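PDB 3I47: enoyl CoA hydratase/isomerase (Crotonase) from Legionella pneumophila subsp. pneumophila, which probably acts as an enoyl-CoA hydratase or isomerase of the crotonase family, adding water across, or shifting, the double bond of an enoyl-CoA thioester. Local coordinates for residues V14-N20 with V51-N57; A56-S62 with M105-F111; A43-T47 with Q97-P101; L33-R37 with V87-L91. The contacts are given in a common frame with arbitrary orientation. Numbering follows the deposited sequence.

Contact 1: residues V14-N20 with V51-N57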
loop_
_atom_site.group_PDB
_atom_site.type_symbol
_atom_site.label_atom_id
_atom_site.label_comp_id
_atom_site.label_asym_id
_atom_site.label_seq_id
_atom_site.Cartn_x
_atom_site.Cartn_y
_atom_site.Cartn_z
ATOM N N VAL A 14 4.286 -14.282 2.036
ATOM C CA VAL A 14 3.465 -13.141 1.614
ATOM C C VAL A 14 2.093 -13.205 2.297
ATOM O O VAL A 14 1.350 -14.179 2.138
ATOM C CB VAL A 14 3.288 -13.102 0.074
ATOM C CG1 VAL A 14 2.478 -11.880 -0.343
ATOM C CG2 VAL A 14 4.635 -13.084 -0.622
ATOM N N GLY A 15 1.760 -12.165 3.058
ATOM C CA GLY A 15 0.424 -12.063 3.665
ATOM C C GLY A 15 -0.499 -11.378 2.684
ATOM O O GLY A 15 -0.177 -10.302 2.182
ATOM N N LEU A 16 -1.632 -12.010 2.394
ATOM C CA LEU A 16 -2.558 -11.517 1.377
ATOM C C LEU A 16 -3.883 -11.136 2.019
ATOM O O LEU A 16 -4.558 -11.995 2.592
ATOM C CB LEU A 16 -2.795 -12.612 0.332
ATOM C CG LEU A 16 -1.576 -13.172 -0.406
ATOM C CD1 LEU A 16 -1.905 -14.513 -1.027
ATOM C CD2 LEU A 16 -1.149 -12.202 -1.468
ATOM N N LEU A 17 -4.232 -9.851 1.961
ATOM C CA LEU A 17 -5.545 -9.376 2.418
ATOM C C LEU A 17 -6.367 -9.133 1.178
ATOM O O LEU A 17 -5.960 -8.345 0.321
ATOM C CB LEU A 17 -5.421 -8.071 3.212
ATOM C CG LEU A 17 -4.947 -8.033 4.670
ATOM C CD1 LEU A 17 -3.455 -8.308 4.812
ATOM C CD2 LEU A 17 -5.297 -6.677 5.258
ATOM N N THR A 18 -7.512 -9.804 1.067
ATOM C CA THR A 18 -8.358 -9.670 -0.118
ATOM C C THR A 18 -9.750 -9.127 0.210
ATOM O O THR A 18 -10.547 -9.798 0.875
ATOM C CB THR A 18 -8.477 -11.023 -0.864
ATOM O OG1 THR A 18 -7.164 -11.530 -1.129
ATOM C CG2 THR A 18 -9.220 -10.857 -2.181
ATOM N N MET A 19 -10.044 -7.924 -0.277
ATOM C CA MET A 19 -11.394 -7.373 -0.154
ATOM C C MET A 19 -12.345 -8.217 -1.000
ATOM O O MET A 19 -12.115 -8.425 -2.190
ATOM C CB MET A 19 -11.415 -5.907 -0.582
ATOM C CG MET A 19 -10.625 -4.984 0.370
ATOM S SD MET A 19 -10.512 -3.204 -0.093
ATOM C CE MET A 19 -9.559 -3.279 -1.627
ATOM N N ASN A 20 -13.418 -8.698 -0.375
ATOM C CA ASN A 20 -14.234 -9.739 -0.996
ATOM C C ASN A 20 -15.736 -9.422 -0.962
ATOM O O ASN A 20 -16.579 -10.336 -0.982
ATOM C CB ASN A 20 -13.914 -11.089 -0.321
ATOM C CG ASN A 20 -14.450 -12.285 -1.094
ATOM O OD1 ASN A 20 -14.287 -12.384 -2.310
ATOM N ND2 ASN A 20 -15.095 -13.207 -0.378
ATOM N N VAL A 51 6.167 -9.880 3.364
ATOM C CA VAL A 51 5.595 -8.888 2.432
ATOM C C VAL A 51 4.082 -8.937 2.580
ATOM O O VAL A 51 3.520 -10.015 2.741
ATOM C CB VAL A 51 5.999 -9.197 0.961
ATOM C CG1 VAL A 51 5.322 -8.235 -0.051
ATOM C CG2 VAL A 51 7.540 -9.156 0.794
ATOM N N ILE A 52 3.445 -7.769 2.542
ATOM C CA ILE A 52 1.987 -7.674 2.661
ATOM C C ILE A 52 1.373 -7.164 1.367
ATOM O O ILE A 52 1.819 -6.150 0.830
ATOM C CB ILE A 52 1.624 -6.740 3.823
ATOM C CG1 ILE A 52 2.167 -7.324 5.139
ATOM C CG2 ILE A 52 0.097 -6.557 3.931
ATOM C CD1 ILE A 52 2.111 -6.353 6.318
ATOM N N VAL A 53 0.353 -7.871 0.885
ATOM C CA VAL A 53 -0.384 -7.478 -0.322
ATOM C C VAL A 53 -1.841 -7.177 0.016
ATOM O O VAL A 53 -2.504 -7.982 0.666
ATOM C CB VAL A 53 -0.327 -8.593 -1.412
ATOM C CG1 VAL A 53 -1.204 -8.254 -2.600
ATOM C CG2 VAL A 53 1.102 -8.797 -1.880
ATOM N N LEU A 54 -2.310 -6.006 -0.403
ATOM C CA LEU A 54 -3.741 -5.677 -0.362
ATOM C C LEU A 54 -4.301 -5.817 -1.767
ATOM O O LEU A 54 -3.837 -5.152 -2.695
ATOM C CB LEU A 54 -3.957 -4.232 0.114
ATOM C CG LEU A 54 -3.237 -3.735 1.378
ATOM C CD1 LEU A 54 -3.629 -2.274 1.679
ATOM C CD2 LEU A 54 -3.496 -4.642 2.596
ATOM N N LYS A 55 -5.301 -6.681 -1.926
ATOM C CA LYS A 55 -5.904 -6.916 -3.231
ATOM C C LYS A 55 -7.396 -7.085 -3.085
ATOM O O LYS A 55 -7.927 -6.904 -1.992
ATOM C CB LYS A 55 -5.261 -8.120 -3.939
ATOM C CG LYS A 55 -5.421 -9.490 -3.242
ATOM C CD LYS A 55 -4.664 -10.567 -4.032
ATOM C CE LYS A 55 -4.788 -11.938 -3.407
ATOM N NZ LYS A 55 -6.170 -12.489 -3.599
ATOM N N ALA A 56 -8.062 -7.415 -4.183
ATOM C CA ALA A 56 -9.523 -7.437 -4.197
ATOM C C ALA A 56 -10.036 -8.474 -5.176
ATOM O O ALA A 56 -9.412 -8.733 -6.206
ATOM C CB ALA A 56 -10.079 -6.054 -4.554
ATOM N N ASN A 57 -11.181 -9.059 -4.838
ATOM C CA ASN A 57 -11.933 -9.890 -5.772
ATOM C C ASN A 57 -13.052 -9.084 -6.421
ATOM O O ASN A 57 -13.348 -7.961 -6.005
ATOM C CB ASN A 57 -12.519 -11.107 -5.050
ATOM C CG ASN A 57 -11.462 -12.134 -4.680
ATOM O OD1 ASN A 57 -10.421 -12.248 -5.335
ATOM N ND2 ASN A 57 -11.721 -12.895 -3.613
#
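Two neighbouring parallel strands, 14-19 and 51-56, pair in the buried core of the main sheet, their axes 4.4 Å apart at closest and 25° from parallel. V14 faces V51 and the register runs unbroken to M19 opposite A56. G15, L17 and M19 each donate through N and accept through O, the pattern of a parallel ladder: L17 N to V53 O (2.9 Å), then M19 N to K55 O (2.9 Å). With helix 30-45 the strands form a beta-alpha-beta unit of the crotonase fold. L17 and M19, on the face shared with I52, L54 and A56, pack against that helix, which explains their apolar character; L17 CD2 meets L54 CD2 at 3.8 Å. On the other face V14, L16 and V51 touch helix 189-201; L16 CD2 lies 3.7 Å from V53 CB. K55 reaches across with its long side chain, NZ donating to T18 OG1 (2.8 Å). Past the strands, N57 ND2 donates to N20 OD1 (2.9 Å), while N20 ND2 reaches S4 O.

Contact 2: residues A56-S62 with M105-F111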
loop_
_atom_site.group_PDB
_atom_site.type_symbol
_atom_site.label_atom_id
_atom_site.label_comp_id
_atom_site.label_asym_id
_atom_site.label_seq_id
_atom_site.Cartn_x
_atom_site.Cartn_y
_atom_site.Cartn_z
ATOM N N ALA A 56 -8.062 -7.415 -4.183
ATOM C CA ALA A 56 -9.523 -7.437 -4.197
ATOM C C ALA A 56 -10.036 -8.474 -5.176
ATOM O O ALA A 56 -9.412 -8.733 -6.206
ATOM C CB ALA A 56 -10.079 -6.054 -4.554
ATOM N N ASN A 57 -11.181 -9.059 -4.838
ATOM C CA ASN A 57 -11.933 -9.890 -5.772
ATOM C C ASN A 57 -13.052 -9.084 -6.421
ATOM O O ASN A 57 -13.348 -7.961 -6.005
ATOM C CB ASN A 57 -12.519 -11.107 -5.050
ATOM C CG ASN A 57 -11.462 -12.134 -4.680
ATOM O OD1 ASN A 57 -10.421 -12.248 -5.335
ATOM N ND2 ASN A 57 -11.721 -12.895 -3.613
ATOM N N GLY A 58 -13.658 -9.659 -7.456
ATOM C CA GLY A 58 -14.733 -8.993 -8.182
ATOM C C GLY A 58 -14.216 -8.010 -9.223
ATOM O O GLY A 58 -13.030 -8.011 -9.567
ATOM N N LYS A 59 -15.124 -7.180 -9.724
ATOM C CA LYS A 59 -14.825 -6.270 -10.834
ATOM C C LYS A 59 -13.893 -5.127 -10.442
ATOM O O LYS A 59 -13.088 -4.673 -11.263
ATOM C CB LYS A 59 -16.118 -5.679 -11.409
ATOM C CG LYS A 59 -17.084 -6.707 -11.976
ATOM C CD LYS A 59 -18.323 -6.027 -12.558
ATOM C CE LYS A 59 -19.320 -7.036 -13.121
ATOM N NZ LYS A 59 -18.655 -8.017 -14.027
ATOM N N HIS A 60 -14.002 -4.679 -9.192
ATOM C CA HIS A 60 -13.388 -3.411 -8.776
ATOM C C HIS A 60 -12.645 -3.491 -7.464
ATOM O O HIS A 60 -13.146 -4.066 -6.493
ATOM C CB HIS A 60 -14.463 -2.326 -8.631
ATOM C CG HIS A 60 -15.246 -2.098 -9.878
ATOM N ND1 HIS A 60 -14.669 -1.631 -11.038
ATOM C CD2 HIS A 60 -16.553 -2.298 -10.160
ATOM C CE1 HIS A 60 -15.588 -1.539 -11.981
ATOM N NE2 HIS A 60 -16.742 -1.936 -11.474
ATOM N N PHE A 61 -11.472 -2.867 -7.424
ATOM C CA PHE A 61 -10.713 -2.732 -6.187
ATOM C C PHE A 61 -11.586 -2.073 -5.106
ATOM O O PHE A 61 -11.736 -2.622 -4.010
ATOM C CB PHE A 61 -9.453 -1.913 -6.473
ATOM C CG PHE A 61 -8.492 -1.822 -5.321
ATOM C CD1 PHE A 61 -7.684 -2.905 -4.985
ATOM C CD2 PHE A 61 -8.366 -0.633 -4.590
ATOM C CE1 PHE A 61 -6.740 -2.821 -3.937
ATOM C CE2 PHE A 61 -7.439 -0.545 -3.535
ATOM C CZ PHE A 61 -6.628 -1.642 -3.205
ATOM N N SER A 62 -12.116 -0.889 -5.405
ATOM C CA SER A 62 -13.183 -0.288 -4.592
ATOM C C SER A 62 -13.904 0.778 -5.380
ATOM O O SER A 62 -13.304 1.792 -5.730
ATOM C CB SER A 62 -12.659 0.311 -3.283
ATOM O OG SER A 62 -13.748 0.920 -2.582
ATOM N N MET A 105 -2.677 -4.120 -5.092
ATOM C CA MET A 105 -2.908 -4.734 -6.399
ATOM C C MET A 105 -4.294 -4.268 -6.833
ATOM O O MET A 105 -5.294 -4.618 -6.187
ATOM C CB MET A 105 -2.850 -6.272 -6.283
ATOM C CG MET A 105 -3.201 -7.034 -7.556
ATOM S SD MET A 105 -3.248 -8.863 -7.381
ATOM C CE MET A 105 -4.898 -9.185 -7.967
ATOM N N VAL A 106 -4.345 -3.458 -7.889
ATOM C CA VAL A 106 -5.579 -2.744 -8.239
ATOM C C VAL A 106 -6.126 -3.133 -9.613
ATOM O O VAL A 106 -5.461 -2.909 -10.642
ATOM C CB VAL A 106 -5.338 -1.217 -8.232
ATOM C CG1 VAL A 106 -6.622 -0.464 -8.578
ATOM C CG2 VAL A 106 -4.781 -0.757 -6.878
ATOM N N GLN A 107 -7.341 -3.681 -9.615
ATOM C CA GLN A 107 -8.100 -3.957 -10.833
ATOM C C GLN A 107 -9.341 -3.058 -10.859
ATOM O O GLN A 107 -9.858 -2.653 -9.810
ATOM C CB GLN A 107 -8.516 -5.436 -10.885
ATOM C CG GLN A 107 -9.903 -5.791 -10.254
ATOM C CD GLN A 107 -9.957 -5.777 -8.714
ATOM O OE1 GLN A 107 -9.022 -5.335 -8.020
ATOM N NE2 GLN A 107 -11.080 -6.272 -8.167
ATOM N N GLY A 108 -9.822 -2.748 -12.055
ATOM C CA GLY A 108 -11.061 -1.963 -12.167
ATOM C C GLY A 108 -10.990 -0.618 -11.457
ATOM O O GLY A 108 -9.927 0.008 -11.371
ATOM N N ALA A 109 -12.124 -0.177 -10.930
ATOM C CA ALA A 109 -12.204 1.138 -10.286
ATOM C C ALA A 109 -11.618 1.150 -8.882
ATOM O O ALA A 109 -11.898 0.254 -8.075
ATOM C CB ALA A 109 -13.651 1.613 -10.248
ATOM N N ALA A 110 -10.802 2.173 -8.607
ATOM C CA ALA A 110 -10.338 2.489 -7.253
ATOM C C ALA A 110 -10.703 3.945 -7.035
ATOM O O ALA A 110 -9.943 4.847 -7.399
ATOM C CB ALA A 110 -8.819 2.265 -7.110
ATOM N N PHE A 111 -11.911 4.159 -6.514
ATOM C CA PHE A 111 -12.480 5.501 -6.382
ATOM C C PHE A 111 -12.568 5.877 -4.909
ATOM O O PHE A 111 -13.135 5.124 -4.110
ATOM C CB PHE A 111 -13.879 5.558 -7.020
ATOM C CG PHE A 111 -13.897 5.417 -8.540
ATOM C CD1 PHE A 111 -12.724 5.434 -9.301
ATOM C CD2 PHE A 111 -15.115 5.271 -9.201
ATOM C CE1 PHE A 111 -12.772 5.311 -10.698
ATOM C CE2 PHE A 111 -15.177 5.150 -10.594
ATOM C CZ PHE A 111 -13.999 5.168 -11.341
HETATM O O HOH W 1 -6.954 -6.681 -6.663
HETATM O O HOH W 2 -13.134 3.482 -2.097
#
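F61, Q107 and A109 lose the most surface where the loop 56-62 lies against the turn between strands 102-106 and 109-111. The F61 ring is buried with V106 CG2 over its face, 3.9 Å from the centroid in a CH-pi contact, and its CD2 is 3.9 Å from A110 CB; a flat apolar ring suits this pocket. F61 N donates to Q107 O (2.9 Å). Q107, long and with an amide that can both give and accept, spans the gap: NE2 donates to G58 O (3.0 Å), and OE1 lies 2.8 Å from water 1, which also sits 2.8 Å from A56 N and 2.7 Å from M105 O. A109 is small enough to fit beside the H60 ring; A109 N donates to H60 ND1 (2.9 Å) and A109 O accepts from S62 N (2.9 Å). F111 N then donates to S62 O (2.9 Å). G108 has positive phi, and a CB there would collide with K59 O and H60 ND1, so glycine fits well. In crotonase-family enzymes backbone amides just after these two regions form the oxyanion hole, beside which this pairing probably lies.

Contact 3: residues A43-T47 with Q97-P101; sequences AINDT and QSPKP
Segment 43-47 starts in the last turn of helix 30-45, and the loop 97-101 comes up beside it; the closest CA atoms are those of I44 and S98, 6.5 Å apart. A43 is helical (phi/psi -65/-42); A43 O accepts from K100 NZ (3.0 Å) and, weakly, from D46 N, as the last carbonyls of a helix lack the full set of backbone donors. I44, helical (m, t), covers the loop: CG1 is 3.9 Å from S98 OG, and CG2 makes an apolar contact with P99 CD (4.1 Å). I44 O receives a weak hydrogen bond from K100 NZ (3.1 Å). D46 has an extended backbone (-91/113), its O 2.7 Å from K100 NZ. The loop runs through S98 (-56/126), P99 (-73/-23) and K100 (-84/150). K100 is nearly extended (m, t, t, t), so its ammonium meets these carbonyls and also V49 O. S98 OG (chi1 t) donates to K100 O, 2.8 Å. A43, I44 and S98 touch I52, packing over strand 51-56, an inner strand flanked by 14-19 and 102-106.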
loop_
_atom_site.group_PDB
_atom_site.type_symbol
_atom_site.label_atom_id
_atom_site.label_comp_id
_atom_site.label_asym_id
_atom_site.label_seq_id
_atom_site.Cartn_x
_atom_site.Cartn_y
_atom_site.Cartn_z
ATOM N N ALA A 43 -0.714 -9.316 10.189
ATOM C CA ALA A 43 0.339 -9.566 9.201
ATOM C C ALA A 43 1.635 -8.850 9.580
ATOM O O ALA A 43 2.735 -9.415 9.464
ATOM C CB ALA A 43 -0.136 -9.125 7.801
ATOM N N ILE A 44 1.507 -7.611 10.048
ATOM C CA ILE A 44 2.677 -6.820 10.455
ATOM C C ILE A 44 3.417 -7.489 11.614
ATOM O O ILE A 44 4.652 -7.442 11.679
ATOM C CB ILE A 44 2.282 -5.361 10.805
ATOM C CG1 ILE A 44 1.944 -4.593 9.524
ATOM C CG2 ILE A 44 3.404 -4.642 11.589
ATOM C CD1 ILE A 44 1.345 -3.211 9.766
ATOM N N ASN A 45 2.669 -8.147 12.498
ATOM C CA ASN A 45 3.245 -8.748 13.700
ATOM C C ASN A 45 3.558 -10.240 13.570
ATOM O O ASN A 45 4.070 -10.855 14.520
ATOM C CB ASN A 45 2.345 -8.460 14.914
ATOM C CG ASN A 45 2.350 -6.988 15.297
ATOM O OD1 ASN A 45 1.331 -6.305 15.207
ATOM N ND2 ASN A 45 3.506 -6.487 15.697
ATOM N N ASP A 46 3.272 -10.811 12.400
ATOM C CA ASP A 46 3.529 -12.233 12.138
ATOM C C ASP A 46 4.921 -12.438 11.543
ATOM O O ASP A 46 5.187 -12.025 10.418
ATOM C CB ASP A 46 2.466 -12.795 11.188
ATOM C CG ASP A 46 2.504 -14.316 11.081
ATOM O OD1 ASP A 46 3.502 -14.949 11.490
ATOM O OD2 ASP A 46 1.517 -14.887 10.576
ATOM N N THR A 47 5.802 -13.095 12.295
ATOM C CA THR A 47 7.163 -13.338 11.819
ATOM C C THR A 47 7.217 -14.232 10.575
ATOM O O THR A 47 8.240 -14.267 9.891
ATOM C CB THR A 47 8.086 -13.930 12.925
ATOM O OG1 THR A 47 7.518 -15.141 13.416
ATOM C CG2 THR A 47 8.266 -12.948 14.072
ATOM N N GLN A 97 3.142 2.971 8.207
ATOM C CA GLN A 97 4.092 2.668 9.286
ATOM C C GLN A 97 4.628 1.230 9.282
ATOM O O GLN A 97 5.523 0.907 10.074
ATOM C CB GLN A 97 3.452 2.956 10.646
ATOM C CG GLN A 97 3.301 4.444 10.942
ATOM C CD GLN A 97 4.637 5.109 11.242
ATOM O OE1 GLN A 97 5.348 4.710 12.171
ATOM N NE2 GLN A 97 4.985 6.121 10.459
ATOM N N SER A 98 4.101 0.371 8.411
ATOM C CA SER A 98 4.578 -1.011 8.313
ATOM C C SER A 98 6.079 -1.039 8.047
ATOM O O SER A 98 6.524 -0.430 7.079
ATOM C CB SER A 98 3.899 -1.730 7.150
ATOM O OG SER A 98 4.469 -3.030 6.966
ATOM N N PRO A 99 6.852 -1.763 8.875
ATOM C CA PRO A 99 8.282 -1.920 8.549
ATOM C C PRO A 99 8.479 -2.866 7.367
ATOM O O PRO A 99 9.525 -2.821 6.710
ATOM C CB PRO A 99 8.891 -2.548 9.809
ATOM C CG PRO A 99 7.815 -2.586 10.827
ATOM C CD PRO A 99 6.485 -2.377 10.161
ATOM N N LYS A 100 7.496 -3.731 7.126
ATOM C CA LYS A 100 7.531 -4.677 6.001
ATOM C C LYS A 100 7.034 -4.021 4.704
ATOM O O LYS A 100 6.181 -3.114 4.742
ATOM C CB LYS A 100 6.656 -5.900 6.313
ATOM C CG LYS A 100 7.024 -6.568 7.628
ATOM C CD LYS A 100 6.101 -7.716 7.962
ATOM C CE LYS A 100 6.554 -8.319 9.274
ATOM N NZ LYS A 100 5.775 -9.513 9.686
ATOM N N PRO A 101 7.545 -4.481 3.544
ATOM C CA PRO A 101 7.047 -3.970 2.253
ATOM C C PRO A 101 5.552 -4.189 2.096
ATOM O O PRO A 101 5.034 -5.258 2.444
ATOM C CB PRO A 101 7.781 -4.817 1.216
ATOM C CG PRO A 101 9.006 -5.319 1.932
ATOM C CD PRO A 101 8.659 -5.439 3.384
#

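Contact 4: residues L33-R37 with V87-L91; sequences LTEMR and VLGNL
Both segments are regular alpha-helix, within helices 30-45 and 78-97, and run in nearly the same direction: the axes lie 9.4 Å apart at closest, crossing at +26°. R37 N to L33 O and L91 N to V87 O, each 3.0 Å, are their i to i+4 bonds. L33 CA is nearest L88 CA (6.4 Å), T34 CA nearest V87 CA (6.6 Å) and R37 CA nearest L91 CA (5.4 Å). L33 (m, t) points toward the partner helix: CB lies 3.8 Å from V87 CG1, CD1 4.0 Å from L88 CB and CD2 3.7 Å from L91 CD2. L91 (t, p) also packs its CD2 4.1 Å from M36 CB; leucines give bulk without polarity. Beside them R37 (m, t, p) lays its aliphatic part on the neighbour, CG 3.7 Å from L91 CB, and places N90 CB over a face of its guanidinium, NH2 3.4 Å away. R37 NE bonds water 3 at 2.7 Å, which reaches N90 O weakly at 3.3 Å. Helix 30-45 lies against the sheet in its beta-alpha-beta unit, M36 and L91 both touch L117 of helix 113-120, and the whole is near-parallel helix packing in a crotonase-family domain.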
loop_
_atom_site.group_PDB
_atom_site.type_symbol
_atom_site.label_atom_id
_atom_site.label_comp_id
_atom_site.label_asym_id
_atom_site.label_seq_id
_atom_site.Cartn_x
_atom_site.Cartn_y
_atom_site.Cartn_z
ATOM N N LEU A 33 -13.342 -1.491 6.820
ATOM C CA LEU A 33 -12.029 -0.901 7.123
ATOM C C LEU A 33 -11.477 -1.347 8.478
ATOM O O LEU A 33 -10.261 -1.469 8.647
ATOM C CB LEU A 33 -12.077 0.626 7.003
ATOM C CG LEU A 33 -12.409 1.138 5.602
ATOM C CD1 LEU A 33 -12.669 2.641 5.663
ATOM C CD2 LEU A 33 -11.352 0.783 4.569
ATOM N N THR A 34 -12.360 -1.598 9.445
ATOM C CA THR A 34 -11.935 -2.138 10.738
ATOM C C THR A 34 -11.387 -3.551 10.576
ATOM O O THR A 34 -10.347 -3.867 11.158
ATOM C CB THR A 34 -13.109 -2.109 11.751
ATOM O OG1 THR A 34 -13.419 -0.745 12.042
ATOM C CG2 THR A 34 -12.719 -2.797 13.059
ATOM N N GLU A 35 -12.059 -4.381 9.774
ATOM C CA GLU A 35 -11.534 -5.719 9.443
ATOM C C GLU A 35 -10.138 -5.621 8.854
ATOM O O GLU A 35 -9.244 -6.376 9.225
ATOM C CB GLU A 35 -12.414 -6.459 8.441
ATOM C CG GLU A 35 -13.805 -6.798 8.951
ATOM C CD GLU A 35 -14.393 -8.041 8.285
ATOM O OE1 GLU A 35 -15.551 -7.962 7.813
ATOM O OE2 GLU A 35 -13.703 -9.078 8.232
ATOM N N MET A 36 -9.962 -4.691 7.921
ATOM C CA MET A 36 -8.661 -4.486 7.289
ATOM C C MET A 36 -7.589 -4.116 8.301
ATOM O O MET A 36 -6.481 -4.658 8.252
ATOM C CB MET A 36 -8.762 -3.472 6.145
ATOM C CG MET A 36 -9.664 -3.981 5.015
ATOM S SD MET A 36 -9.755 -2.879 3.568
ATOM C CE MET A 36 -8.080 -2.913 3.046
ATOM N N ARG A 37 -7.921 -3.217 9.229
ATOM C CA ARG A 37 -6.974 -2.822 10.286
ATOM C C ARG A 37 -6.494 -4.032 11.092
ATOM O O ARG A 37 -5.294 -4.186 11.357
ATOM C CB ARG A 37 -7.617 -1.822 11.251
ATOM C CG ARG A 37 -7.842 -0.446 10.665
ATOM C CD ARG A 37 -8.497 0.462 11.708
ATOM N NE ARG A 37 -7.574 0.782 12.805
ATOM C CZ ARG A 37 -7.936 1.384 13.935
ATOM N NH1 ARG A 37 -9.206 1.731 14.133
ATOM N NH2 ARG A 37 -7.027 1.644 14.868
ATOM N N VAL A 87 -11.228 5.766 11.512
ATOM C CA VAL A 87 -11.087 4.362 11.100
ATOM C C VAL A 87 -10.195 4.286 9.861
ATOM O O VAL A 87 -9.147 3.629 9.902
ATOM C CB VAL A 87 -12.454 3.660 10.870
ATOM C CG1 VAL A 87 -12.231 2.202 10.415
ATOM C CG2 VAL A 87 -13.269 3.711 12.143
ATOM N N LEU A 88 -10.578 4.987 8.791
ATOM C CA LEU A 88 -9.718 5.084 7.596
ATOM C C LEU A 88 -8.379 5.727 7.947
ATOM O O LEU A 88 -7.337 5.249 7.512
ATOM C CB LEU A 88 -10.402 5.849 6.456
ATOM C CG LEU A 88 -9.540 6.020 5.200
ATOM C CD1 LEU A 88 -9.260 4.682 4.508
ATOM C CD2 LEU A 88 -10.220 6.980 4.242
ATOM N N GLY A 89 -8.404 6.783 8.758
ATOM C CA GLY A 89 -7.161 7.464 9.165
ATOM C C GLY A 89 -6.166 6.528 9.833
ATOM O O GLY A 89 -4.980 6.523 9.486
ATOM N N ASN A 90 -6.638 5.715 10.774
ATOM C CA ASN A 90 -5.756 4.754 11.425
ATOM C C ASN A 90 -5.294 3.637 10.508
ATOM O O ASN A 90 -4.137 3.202 10.602
ATOM C CB ASN A 90 -6.434 4.184 12.664
ATOM C CG ASN A 90 -6.322 5.113 13.845
ATOM O OD1 ASN A 90 -5.226 5.564 14.181
ATOM N ND2 ASN A 90 -7.445 5.391 14.499
ATOM N N LEU A 91 -6.173 3.191 9.608
ATOM C CA LEU A 91 -5.785 2.170 8.624
ATOM C C LEU A 91 -4.648 2.674 7.734
ATOM O O LEU A 91 -3.632 1.989 7.569
ATOM C CB LEU A 91 -6.977 1.718 7.766
ATOM C CG LEU A 91 -6.639 0.746 6.618
ATOM C CD1 LEU A 91 -6.013 -0.580 7.138
ATOM C CD2 LEU A 91 -7.877 0.475 5.766
HETATM O O HOH W 3 -4.965 0.385 12.149
#

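From the N terminus, strand 14-19 leads into helix 30-45, which supplies both contact 4 and contact 3, before strand 51-56 returns to close contact 1 in the same sheet. Contact 2 follows in series, sharing A56 and N57 with contact 1, and closes the loop through helices 67-74 and 78-97 onto strand 102-106. Contacts 3 and 4 cross both of the others, each starting inside contact 1's loop and ending within contact 2's, and they also cross each other. Their second segments, 97-101 and 87-91, thus join helix 78-97 and its exit to helix 30-45. I52 links contact 1 to contact 3, and M19 SD meets M36 SD to link contact 1 with contact 4.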